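PDB 4FT6: probable porin from Pseudomonas aeruginosa, which probably forms a channel in the bacterial outer membrane as an OprD-family porin, letting small solutes diffuse across. Local coordinates for residues A[65-70]-A[131-136]; A[181-186]-A[202-207]; A[366-371]-A[382-387]. All coordinates share one frame; numbering follows the deposited sequence.

Contact 1 of 3, residues A[65-70]-A[131-136]; sequences IGQLGL and LLPQTF. With DMU (decyl-beta-D-maltopyranoside), chain F.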
loop_
_atom_site.group_PDB
_atom_site.type_symbol
_atom_site.label_atom_id
_atom_site.label_comp_id
_atom_site.label_asym_id
_atom_site.label_seq_id
_atom_site.Cartn_x
_atom_site.Cartn_y
_atom_site.Cartn_z
ATOM N N ILE A 65 13.950 2.071 -12.411
ATOM C CA ILE A 65 13.427 1.029 -11.538
ATOM C C ILE A 65 13.461 -0.316 -12.260
ATOM O O ILE A 65 12.879 -0.473 -13.340
ATOM C CB ILE A 65 12.002 1.349 -11.049
ATOM C CG1 ILE A 65 11.988 2.724 -10.374
ATOM C CG2 ILE A 65 11.515 0.263 -10.095
ATOM C CD1 ILE A 65 10.635 3.158 -9.847
ATOM N N GLY A 66 14.173 -1.276 -11.683
ATOM C CA GLY A 66 14.315 -2.582 -12.297
ATOM C C GLY A 66 13.734 -3.639 -11.375
ATOM O O GLY A 66 13.965 -3.618 -10.147
ATOM N N GLN A 67 12.981 -4.570 -11.957
ATOM C CA GLN A 67 12.365 -5.640 -11.179
ATOM C C GLN A 67 12.705 -7.018 -11.753
ATOM O O GLN A 67 12.801 -7.190 -12.968
ATOM C CB GLN A 67 10.847 -5.445 -11.142
ATOM C CG GLN A 67 10.390 -4.092 -10.636
ATOM C CD GLN A 67 8.877 -3.998 -10.533
ATOM O OE1 GLN A 67 8.224 -4.888 -9.990
ATOM N NE2 GLN A 67 8.310 -2.926 -11.064
ATOM N N LEU A 68 12.875 -7.994 -10.870
ATOM C CA LEU A 68 13.072 -9.391 -11.259
ATOM C C LEU A 68 12.508 -10.280 -10.157
ATOM O O LEU A 68 12.955 -10.210 -9.000
ATOM C CB LEU A 68 14.560 -9.694 -11.448
ATOM C CG LEU A 68 14.981 -11.128 -11.800
ATOM C CD1 LEU A 68 14.266 -11.640 -13.042
ATOM C CD2 LEU A 68 16.490 -11.203 -12.011
ATOM N N GLY A 69 11.504 -11.084 -10.501
ATOM C CA GLY A 69 10.967 -12.066 -9.575
ATOM C C GLY A 69 11.320 -13.455 -10.085
ATOM O O GLY A 69 11.244 -13.709 -11.287
ATOM N N LEU A 70 11.714 -14.353 -9.186
ATOM C CA LEU A 70 12.077 -15.709 -9.575
ATOM C C LEU A 70 11.246 -16.718 -8.795
ATOM O O LEU A 70 11.125 -16.615 -7.560
ATOM C CB LEU A 70 13.564 -15.972 -9.316
ATOM C CG LEU A 70 14.607 -15.148 -10.083
ATOM C CD1 LEU A 70 16.019 -15.686 -9.822
ATOM C CD2 LEU A 70 14.308 -15.124 -11.576
ATOM N N LEU A 131 5.872 -9.763 -3.672
ATOM C CA LEU A 131 7.277 -9.874 -4.032
ATOM C C LEU A 131 7.869 -8.559 -4.555
ATOM O O LEU A 131 8.963 -8.147 -4.161
ATOM C CB LEU A 131 7.461 -10.990 -5.072
ATOM C CG LEU A 131 8.894 -11.502 -5.296
ATOM C CD1 LEU A 131 9.381 -12.307 -4.098
ATOM C CD2 LEU A 131 9.008 -12.313 -6.566
ATOM N N LEU A 132 7.138 -7.906 -5.449
ATOM C CA LEU A 132 7.636 -6.749 -6.171
ATOM C C LEU A 132 6.544 -5.674 -6.187
ATOM O O LEU A 132 5.351 -6.006 -6.237
ATOM C CB LEU A 132 7.995 -7.181 -7.590
ATOM C CG LEU A 132 9.192 -8.121 -7.749
ATOM C CD1 LEU A 132 9.266 -8.695 -9.172
ATOM C CD2 LEU A 132 10.467 -7.359 -7.433
ATOM N N PRO A 133 6.939 -4.387 -6.142
ATOM C CA PRO A 133 5.983 -3.271 -6.033
ATOM C C PRO A 133 5.123 -3.076 -7.276
ATOM O O PRO A 133 5.601 -3.219 -8.413
ATOM C CB PRO A 133 6.894 -2.044 -5.903
ATOM C CG PRO A 133 8.162 -2.453 -6.636
ATOM C CD PRO A 133 8.329 -3.910 -6.261
ATOM N N GLN A 134 3.861 -2.727 -7.049
ATOM C CA GLN A 134 3.008 -2.138 -8.079
ATOM C C GLN A 134 3.673 -0.835 -8.554
ATOM O O GLN A 134 4.290 -0.117 -7.763
ATOM C CB GLN A 134 1.649 -1.806 -7.450
ATOM C CG GLN A 134 0.525 -1.439 -8.421
ATOM C CD GLN A 134 -0.767 -1.039 -7.693
ATOM O OE1 GLN A 134 -0.744 -0.226 -6.749
ATOM N NE2 GLN A 134 -1.897 -1.616 -8.120
ATOM N N THR A 135 3.567 -0.519 -9.838
ATOM C CA THR A 135 4.087 0.761 -10.313
ATOM C C THR A 135 3.060 1.451 -11.176
ATOM O O THR A 135 2.154 0.803 -11.708
ATOM C CB THR A 135 5.374 0.607 -11.132
ATOM O OG1 THR A 135 5.206 -0.466 -12.061
ATOM C CG2 THR A 135 6.573 0.332 -10.237
ATOM N N PHE A 136 3.204 2.763 -11.332
ATOM C CA PHE A 136 2.317 3.462 -12.238
ATOM C C PHE A 136 3.077 4.162 -13.367
ATOM O O PHE A 136 4.282 4.408 -13.269
ATOM C CB PHE A 136 1.471 4.438 -11.452
ATOM C CG PHE A 136 0.369 3.785 -10.697
ATOM C CD1 PHE A 136 0.619 3.097 -9.511
ATOM C CD2 PHE A 136 -0.932 3.823 -11.195
ATOM C CE1 PHE A 136 -0.431 2.469 -8.828
ATOM C CE2 PHE A 136 -1.981 3.202 -10.518
ATOM C CZ PHE A 136 -1.734 2.532 -9.337
HETATM C C1 DMU F . 9.664 -4.557 -19.642
HETATM C C2 DMU F . 8.117 -4.510 -19.948
HETATM C C3 DMU F . 7.679 -5.606 -21.123
HETATM C C4 DMU F . 8.551 -6.911 -21.013
HETATM O O5 DMU F . 9.900 -6.571 -20.907
HETATM C C6 DMU F . 10.173 -5.971 -19.668
HETATM O O7 DMU F . 6.225 -5.861 -21.285
HETATM O O16 DMU F . 11.557 -6.078 -19.350
HETATM C C18 DMU F . 12.197 -7.310 -19.585
HETATM C C19 DMU F . 13.702 -7.229 -19.338
HETATM C C22 DMU F . 13.980 -6.482 -18.042
HETATM C C25 DMU F . 15.458 -6.109 -17.993
HETATM C C28 DMU F . 16.084 -6.743 -16.753
HETATM C C31 DMU F . 16.240 -5.674 -15.676
HETATM C C34 DMU F . 16.005 -6.339 -14.335
HETATM C C37 DMU F . 16.944 -5.767 -13.299
HETATM C C40 DMU F . 16.502 -6.208 -11.927
HETATM C C43 DMU F . 17.701 -6.215 -11.028
HETATM O O49 DMU F . 9.818 -3.977 -18.412
HETATM O O55 DMU F . 7.541 -3.148 -19.982
HETATM C C57 DMU F . 8.315 -7.695 -22.247
HETATM O O61 DMU F . 8.689 -6.889 -23.313
HETATM C C5 DMU F . 4.199 -4.573 -21.113
HETATM C C7 DMU F . 3.333 -5.134 -22.174
HETATM C C8 DMU F . 3.902 -4.704 -23.598
HETATM C C9 DMU F . 5.046 -3.602 -23.422
HETATM O O1 DMU F . 6.065 -4.206 -22.731
HETATM C C10 DMU F . 5.673 -4.597 -21.466
HETATM O O2 DMU F . 4.319 -5.888 -24.399
HETATM O O3 DMU F . 3.829 -3.275 -20.835
HETATM O O4 DMU F . 2.003 -4.818 -21.929
HETATM C C11 DMU F . 5.620 -2.993 -24.677
HETATM O O6 DMU F . 6.667 -2.146 -24.321
HETATM O O HOH W 1 5.419 -3.284 -11.388
#

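Contact 2 of 3, residues A[181-186]-A[202-207]; sequences DRFDYL and WQARLQ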
loop_
_atom_site.group_PDB
_atom_site.type_symbol
_atom_site.label_atom_id
_atom_site.label_comp_id
_atom_site.label_asym_id
_atom_site.label_seq_id
_atom_site.Cartn_x
_atom_site.Cartn_y
_atom_site.Cartn_z
ATOM N N ASP A 181 -7.794 5.654 -19.412
ATOM C CA ASP A 181 -6.505 6.225 -19.805
ATOM C C ASP A 181 -6.046 7.276 -18.818
ATOM O O ASP A 181 -4.865 7.574 -18.721
ATOM C CB ASP A 181 -6.662 7.005 -21.117
ATOM C CG ASP A 181 -6.546 6.146 -22.324
ATOM O OD1 ASP A 181 -7.549 5.494 -22.673
ATOM O OD2 ASP A 181 -5.464 6.149 -22.953
ATOM N N ARG A 182 -6.983 7.894 -18.120
ATOM C CA ARG A 182 -6.635 9.133 -17.453
ATOM C C ARG A 182 -7.041 9.181 -15.987
ATOM O O ARG A 182 -8.233 9.179 -15.642
ATOM C CB ARG A 182 -7.201 10.325 -18.250
ATOM C CG ARG A 182 -6.120 11.241 -18.836
ATOM C CD ARG A 182 -6.181 11.362 -20.340
ATOM N NE ARG A 182 -5.049 10.688 -20.966
ATOM C CZ ARG A 182 -4.897 10.533 -22.274
ATOM N NH1 ARG A 182 -5.805 11.003 -23.107
ATOM N NH2 ARG A 182 -3.843 9.903 -22.742
ATOM N N PHE A 183 -6.034 9.216 -15.121
ATOM C CA PHE A 183 -6.268 9.422 -13.700
ATOM C C PHE A 183 -5.592 10.725 -13.264
ATOM O O PHE A 183 -4.357 10.775 -13.167
ATOM C CB PHE A 183 -5.735 8.239 -12.878
ATOM C CG PHE A 183 -5.903 8.408 -11.381
ATOM C CD1 PHE A 183 -7.146 8.219 -10.775
ATOM C CD2 PHE A 183 -4.826 8.761 -10.576
ATOM C CE1 PHE A 183 -7.307 8.381 -9.371
ATOM C CE2 PHE A 183 -4.974 8.909 -9.175
ATOM C CZ PHE A 183 -6.219 8.717 -8.577
ATOM N N ASP A 184 -6.396 11.767 -13.010
ATOM C CA ASP A 184 -5.887 13.093 -12.649
ATOM C C ASP A 184 -6.163 13.408 -11.183
ATOM O O ASP A 184 -7.267 13.160 -10.674
ATOM C CB ASP A 184 -6.539 14.171 -13.524
ATOM C CG ASP A 184 -6.176 14.040 -14.993
ATOM O OD1 ASP A 184 -4.998 14.275 -15.334
ATOM O OD2 ASP A 184 -7.065 13.721 -15.810
ATOM N N TYR A 185 -5.162 13.958 -10.502
ATOM C CA TYR A 185 -5.330 14.327 -9.098
ATOM C C TYR A 185 -4.715 15.682 -8.749
ATOM O O TYR A 185 -3.874 16.220 -9.477
ATOM C CB TYR A 185 -4.734 13.255 -8.181
ATOM C CG TYR A 185 -3.225 13.161 -8.257
ATOM C CD1 TYR A 185 -2.597 12.423 -9.257
ATOM C CD2 TYR A 185 -2.424 13.814 -7.336
ATOM C CE1 TYR A 185 -1.197 12.331 -9.319
ATOM C CE2 TYR A 185 -1.033 13.729 -7.394
ATOM C CZ TYR A 185 -0.428 12.991 -8.385
ATOM O OH TYR A 185 0.947 12.920 -8.421
ATOM N N LEU A 186 -5.147 16.210 -7.613
ATOM C CA LEU A 186 -4.592 17.423 -7.033
ATOM C C LEU A 186 -4.608 17.244 -5.527
ATOM O O LEU A 186 -5.572 16.697 -4.969
ATOM C CB LEU A 186 -5.437 18.639 -7.401
ATOM C CG LEU A 186 -5.292 19.111 -8.845
ATOM C CD1 LEU A 186 -6.363 20.139 -9.166
ATOM C CD2 LEU A 186 -3.912 19.697 -9.039
ATOM N N TRP A 202 -7.555 16.445 -1.046
ATOM C CA TRP A 202 -7.238 15.734 -2.262
ATOM C C TRP A 202 -8.464 15.546 -3.117
ATOM O O TRP A 202 -9.586 15.399 -2.608
ATOM C CB TRP A 202 -6.683 14.370 -1.913
ATOM C CG TRP A 202 -5.379 14.428 -1.190
ATOM C CD1 TRP A 202 -5.188 14.687 0.138
ATOM C CD2 TRP A 202 -4.075 14.204 -1.753
ATOM N NE1 TRP A 202 -3.843 14.644 0.435
ATOM C CE2 TRP A 202 -3.138 14.347 -0.704
ATOM C CE3 TRP A 202 -3.610 13.901 -3.039
ATOM C CZ2 TRP A 202 -1.757 14.191 -0.903
ATOM C CZ3 TRP A 202 -2.247 13.751 -3.238
ATOM C CH2 TRP A 202 -1.335 13.889 -2.171
ATOM N N GLN A 203 -8.236 15.536 -4.425
ATOM C CA GLN A 203 -9.298 15.318 -5.385
ATOM C C GLN A 203 -8.708 14.514 -6.527
ATOM O O GLN A 203 -7.667 14.887 -7.089
ATOM C CB GLN A 203 -9.826 16.643 -5.911
ATOM C CG GLN A 203 -10.785 16.482 -7.076
ATOM C CD GLN A 203 -12.205 16.837 -6.709
ATOM O OE1 GLN A 203 -13.122 16.714 -7.521
ATOM N NE2 GLN A 203 -12.397 17.282 -5.476
ATOM N N ALA A 204 -9.352 13.401 -6.858
ATOM C CA ALA A 204 -8.873 12.582 -7.951
ATOM C C ALA A 204 -10.020 12.281 -8.885
ATOM O O ALA A 204 -11.187 12.227 -8.470
ATOM C CB ALA A 204 -8.243 11.303 -7.443
ATOM N N ARG A 205 -9.672 12.071 -10.147
ATOM C CA ARG A 205 -10.646 11.905 -11.203
ATOM C C ARG A 205 -10.235 10.752 -12.102
ATOM O O ARG A 205 -9.349 10.913 -12.958
ATOM C CB ARG A 205 -10.684 13.184 -12.032
ATOM C CG ARG A 205 -11.760 13.227 -13.095
ATOM C CD ARG A 205 -12.941 14.028 -12.587
ATOM N NE ARG A 205 -12.553 15.370 -12.153
ATOM C CZ ARG A 205 -13.412 16.311 -11.773
ATOM N NH1 ARG A 205 -14.716 16.064 -11.776
ATOM N NH2 ARG A 205 -12.965 17.500 -11.394
ATOM N N LEU A 206 -10.859 9.589 -11.923
ATOM C CA LEU A 206 -10.654 8.501 -12.878
ATOM C C LEU A 206 -11.614 8.692 -14.048
ATOM O O LEU A 206 -12.808 8.373 -13.950
ATOM C CB LEU A 206 -10.871 7.142 -12.225
ATOM C CG LEU A 206 -10.594 6.032 -13.223
ATOM C CD1 LEU A 206 -9.113 6.079 -13.591
ATOM C CD2 LEU A 206 -10.992 4.693 -12.655
ATOM N N GLN A 207 -11.088 9.227 -15.148
ATOM C CA GLN A 207 -11.909 9.713 -16.261
ATOM C C GLN A 207 -13.058 8.795 -16.646
ATOM O O GLN A 207 -12.852 7.606 -16.901
ATOM C CB GLN A 207 -11.043 9.961 -17.494
ATOM C CG GLN A 207 -11.824 10.369 -18.739
ATOM C CD GLN A 207 -10.919 10.842 -19.855
ATOM O OE1 GLN A 207 -10.290 10.039 -20.547
ATOM N NE2 GLN A 207 -10.832 12.156 -20.025
HETATM O O HOH W 2 -9.267 12.476 -15.136
#

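Contact 3 of 3, residues A[366-371]-A[382-387]; sequences RWRNAM and ENRLIL. With C8E ((hydroxyethyloxy)tri(ethyloxy)octane), chain E; C8E ((hydroxyethyloxy)tri(ethyloxy)octane), chain C.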
loop_
_atom_site.group_PDB
_atom_site.type_symbol
_atom_site.label_atom_id
_atom_site.label_comp_id
_atom_site.label_asym_id
_atom_site.label_seq_id
_atom_site.Cartn_x
_atom_site.Cartn_y
_atom_site.Cartn_z
ATOM N N ARG A 366 11.070 -11.485 8.912
ATOM C CA ARG A 366 9.782 -11.064 9.436
ATOM C C ARG A 366 8.712 -12.109 9.159
ATOM O O ARG A 366 8.633 -12.667 8.061
ATOM C CB ARG A 366 9.410 -9.719 8.809
ATOM C CG ARG A 366 7.948 -9.339 8.871
ATOM C CD ARG A 366 7.802 -7.925 8.355
ATOM N NE ARG A 366 6.408 -7.535 8.162
ATOM C CZ ARG A 366 6.014 -6.296 7.893
ATOM N NH1 ARG A 366 6.912 -5.327 7.796
ATOM N NH2 ARG A 366 4.728 -6.028 7.727
ATOM N N TRP A 367 7.885 -12.378 10.159
ATOM C CA TRP A 367 6.834 -13.369 10.010
ATOM C C TRP A 367 5.472 -12.699 10.203
ATOM O O TRP A 367 5.259 -11.969 11.177
ATOM C CB TRP A 367 7.063 -14.506 11.009
ATOM C CG TRP A 367 5.902 -15.427 11.210
ATOM C CD1 TRP A 367 5.202 -16.101 10.245
ATOM C CD2 TRP A 367 5.333 -15.820 12.470
ATOM N NE1 TRP A 367 4.219 -16.874 10.834
ATOM C CE2 TRP A 367 4.278 -16.714 12.196
ATOM C CE3 TRP A 367 5.602 -15.488 13.799
ATOM C CZ2 TRP A 367 3.494 -17.280 13.209
ATOM C CZ3 TRP A 367 4.826 -16.052 14.803
ATOM C CH2 TRP A 367 3.786 -16.938 14.503
ATOM N N ARG A 368 4.559 -12.915 9.265
ATOM C CA ARG A 368 3.224 -12.349 9.392
ATOM C C ARG A 368 2.179 -13.449 9.370
ATOM O O ARG A 368 2.132 -14.269 8.438
ATOM C CB ARG A 368 2.953 -11.325 8.293
ATOM C CG ARG A 368 4.059 -10.281 8.180
ATOM C CD ARG A 368 3.818 -9.306 7.051
ATOM N NE ARG A 368 2.507 -8.675 7.170
ATOM C CZ ARG A 368 1.989 -7.831 6.286
ATOM N NH1 ARG A 368 2.666 -7.487 5.195
ATOM N NH2 ARG A 368 0.780 -7.334 6.501
ATOM N N ASN A 369 1.347 -13.455 10.409
ATOM C CA ASN A 369 0.335 -14.484 10.585
ATOM C C ASN A 369 -1.050 -13.859 10.720
ATOM O O ASN A 369 -1.213 -12.872 11.443
ATOM C CB ASN A 369 0.656 -15.314 11.833
ATOM C CG ASN A 369 -0.206 -16.539 11.944
ATOM O OD1 ASN A 369 -1.330 -16.478 12.431
ATOM N ND2 ASN A 369 0.315 -17.667 11.489
ATOM N N ALA A 370 -2.048 -14.415 10.032
ATOM C CA ALA A 370 -3.400 -13.856 10.107
ATOM C C ALA A 370 -4.492 -14.910 10.087
ATOM O O ALA A 370 -4.408 -15.889 9.341
ATOM C CB ALA A 370 -3.634 -12.860 9.002
ATOM N N MET A 371 -5.515 -14.689 10.909
ATOM C CA MET A 371 -6.713 -15.505 10.887
ATOM C C MET A 371 -7.863 -14.619 10.447
ATOM O O MET A 371 -8.000 -13.490 10.929
ATOM C CB MET A 371 -7.031 -16.056 12.283
ATOM C CG MET A 371 -6.068 -17.107 12.822
ATOM S SD MET A 371 -6.722 -17.908 14.306
ATOM C CE MET A 371 -5.473 -19.146 14.628
ATOM N N GLU A 382 -3.309 -17.291 7.156
ATOM C CA GLU A 382 -2.246 -16.900 6.243
ATOM C C GLU A 382 -0.937 -16.758 6.971
ATOM O O GLU A 382 -0.883 -16.211 8.067
ATOM C CB GLU A 382 -2.593 -15.588 5.544
ATOM C CG GLU A 382 -1.790 -15.315 4.297
ATOM C CD GLU A 382 -2.058 -13.929 3.753
ATOM O OE1 GLU A 382 -1.275 -13.015 4.071
ATOM O OE2 GLU A 382 -3.059 -13.739 3.026
ATOM N N ASN A 383 0.120 -17.273 6.358
ATOM C CA ASN A 383 1.460 -17.099 6.876
ATOM C C ASN A 383 2.384 -16.605 5.785
ATOM O O ASN A 383 2.328 -17.073 4.638
ATOM C CB ASN A 383 2.002 -18.413 7.398
ATOM C CG ASN A 383 1.564 -18.698 8.801
ATOM O OD1 ASN A 383 2.187 -18.241 9.766
ATOM N ND2 ASN A 383 0.486 -19.457 8.935
ATOM N N ARG A 384 3.242 -15.660 6.144
ATOM C CA ARG A 384 4.300 -15.251 5.248
ATOM C C ARG A 384 5.606 -15.202 6.016
ATOM O O ARG A 384 5.647 -14.749 7.162
ATOM C CB ARG A 384 3.983 -13.905 4.586
ATOM C CG ARG A 384 2.637 -13.312 4.996
ATOM C CD ARG A 384 1.751 -12.902 3.812
ATOM N NE ARG A 384 1.836 -11.476 3.494
ATOM C CZ ARG A 384 0.817 -10.710 3.105
ATOM N NH1 ARG A 384 -0.401 -11.214 2.989
ATOM N NH2 ARG A 384 1.017 -9.422 2.839
ATOM N N LEU A 385 6.658 -15.722 5.395
ATOM C CA LEU A 385 8.015 -15.544 5.892
ATOM C C LEU A 385 8.664 -14.554 4.936
ATOM O O LEU A 385 8.564 -14.709 3.715
ATOM C CB LEU A 385 8.789 -16.862 5.863
ATOM C CG LEU A 385 9.202 -17.475 7.193
ATOM C CD1 LEU A 385 9.310 -16.392 8.271
ATOM C CD2 LEU A 385 8.233 -18.573 7.602
ATOM N N ILE A 386 9.303 -13.521 5.475
ATOM C CA ILE A 386 9.919 -12.509 4.629
ATOM C C ILE A 386 11.357 -12.230 5.049
ATOM O O ILE A 386 11.616 -11.768 6.166
ATOM C CB ILE A 386 9.121 -11.189 4.644
ATOM C CG1 ILE A 386 7.617 -11.465 4.680
ATOM C CG2 ILE A 386 9.480 -10.326 3.437
ATOM C CD1 ILE A 386 6.811 -10.263 4.987
ATOM N N LEU A 387 12.282 -12.521 4.136
ATOM C CA LEU A 387 13.709 -12.275 4.324
ATOM C C LEU A 387 14.048 -11.032 3.498
ATOM O O LEU A 387 13.625 -10.910 2.341
ATOM C CB LEU A 387 14.526 -13.472 3.811
ATOM C CG LEU A 387 15.623 -14.137 4.647
ATOM C CD1 LEU A 387 16.978 -13.954 3.997
ATOM C CD2 LEU A 387 15.648 -13.598 6.062
HETATM C C1 C8E E . -3.127 -21.177 16.195
HETATM C C2 C8E E . -2.398 -19.951 16.732
HETATM C C3 C8E E . -1.633 -19.227 15.620
HETATM C C4 C8E E . -0.125 -19.407 15.765
HETATM C C5 C8E E . 0.605 -18.088 16.039
HETATM C C6 C8E E . -0.191 -17.165 16.956
HETATM C C7 C8E E . 0.635 -15.993 17.491
HETATM C C8 C8E E . 1.980 -16.395 18.090
HETATM O O9 C8E E . 2.797 -15.251 18.258
HETATM C C10 C8E E . 3.000 -14.868 19.603
HETATM C C11 C8E E . 3.950 -13.669 19.688
HETATM O O12 C8E E . 3.294 -12.485 19.274
HETATM C C13 C8E E . 3.170 -11.516 20.296
HETATM C C3 C8E C . 8.610 -26.408 -0.202
HETATM C C4 C8E C . 9.899 -25.630 0.030
HETATM C C5 C8E C . 9.598 -24.180 0.392
HETATM C C6 C8E C . 10.299 -23.774 1.684
HETATM C C7 C8E C . 10.477 -22.264 1.804
HETATM C C8 C8E C . 10.957 -21.881 3.201
HETATM O O9 C8E C . 11.891 -20.821 3.139
HETATM C C10 C8E C . 11.320 -19.557 3.412
HETATM C C11 C8E C . 12.414 -18.554 3.774
HETATM O O12 C8E C . 11.868 -17.275 4.016
HETATM C C13 C8E C . 12.347 -16.717 5.219
#

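Contact 1 of 3, residues A[65-70]-A[131-136]
Q67 brings its amide end against L132, P133 and T135, while L131 and L132 lie on the backbone around G69. Q67 OE1 is 3.3 Å from L132 CB, the two side chains running past each other in opposite directions. L132 CD1 reaches 3.5 Å from G69 N, and L131 CD2 rests 3.6 Å from G69 CA. The amide's other branch meets T135 tip to tip, Q67 NE2 lying 3.8 Å from T135 CG2. No direct hydrogen bond joins the segments; a water takes that role. It accepts from Q67 NE2 at 2.9 Å and donates to P133 O at 3.0 Å and to T135 OG1 at 2.9 Å. Q67 reaches it because the chain beyond CG is extended (chi2 -176°). In the second shell, T135 OG1 is hydrogen-bonded to E116 OE2, which helps fix its end of the bridge. The CA atoms stay too far apart for strand pairing, and 65-70 makes its backbone hydrogen bonds with strands 37-50 and 95-107 instead. L68 points away from 131-136, and L68 CB lies 4.0 Å from DMU C40; with detergent on that side, 131-136 probably packs on the inward face of the wall, L118 of strand 117-121 touching I65, P133 and T135.

Contact 2 of 3, residues A[181-186]-A[202-207]
D184 and R205 face each other as a hydrogen-bonded antiparallel pair. R205 N donates to D184 O at 2.7 Å, and D184 N to R205 O at 3.1 Å. A water lies 2.7 Å from R205 O and 2.6 Å from D184 OD2 and can donate to either, but with further acceptors in reach it need not serve both at once. D184 OD1 accepts from Q155 NE2 of strand 149-160, whereas OD2 depends on the shared water. The next pair in the same phase is L186 with Q203: L186 N donates to Q203 O at 2.9 Å, and Q203 N returns to L186 O at 3.0 Å. Past the strand ends, Q207 N still gives R182 O a bond of 2.9 Å. The intervening F183-L206 and Y185-A204 pairs lack cross-strand N-H bonds, but F183 and Y185 bond through the backbone to M156 and G154 of strand 149-160, and A204 to Q212 of strand 210-223. F183 CA and Y185 CA add weak C-H contacts to R205 O and Q203 O. On the apolar face, F183 CG is anti to the backbone N (chi1 178°), which lays the ring tip by A204, F183 CZ sitting 3.5 Å from A204 CB. Y185 and W202 run alongside each other, with Y185 CD2 near W202 CZ3 at the edge of the indole, which also stacks with H152. L121 of strand 117-121 touches both, consistent with this being the face turned to the barrel interior. Strands 183-192 and 197-206 thus make a regular antiparallel beta hairpin, the repeating unit of a porin barrel wall.

Contact 3 of 3, residues A[366-371]-A[382-387]
W367 lies alongside N383, its indole nearly coplanar with the amide (5° apart). From the backbone outward, W367 CB is 4.0 Å from L385 CD1, and W367 CD1 is 3.4 Å from R384 O. W367 NE1 then donates to N383 OD1 at 2.7 Å, in the carbonyl plane and the ring plane alike. At the far rim, W367 CH2 is 3.7 Å from C5 of the C8E of chain E, at the ring edge. CG anti to the backbone N (chi1 166°) directs the indole toward N383, and N369 CB lies over one ring face. N383 OD1 is gripped twice, because N369 ND2 also donates to it at 2.6 Å, from 36° out of its carbonyl plane; N369 OD1 in turn accepts from R347. On the reverse face R384 NH2 sits over the R368 guanidinium, 3.5 Å from R368 NH1, with R366 NH2 over the opposite side. D350, salt-bridged to R366, probably offsets part of this positive charge. Backbone bonds pair R366-I386, R368-R384 and A370-E382. The whole is an antiparallel beta-barrel hairpin with a detergent-contacting face, probably outward, and an arginine-rich face turned to the interior, consistent with the basic channel lining known in the OprD family.

How the contacts relate
The three contacts sample one barrel in different ways: contacts 2 and 3 are hairpins of its wall, and contact 1 joins the wall to an inward-folded segment. Contacts 2 and 3 lie on opposite sides of the chain's centre, their own centres about 34 Å apart. Contact 1 comes nearer to each, at about 24 Å from contact 2 and about 20 Å from contact 3 between centres, with nearest atoms about 6 Å and 8 Å away. Shared neighbours bridge these gaps: I282 touches F136 and F183, while strand 117-121 packs on both contacts 1 and 2. R130, next to L131, reaches R384 of contact 3. Bound detergent meets contacts 1 and 3, probably from outside the barrel.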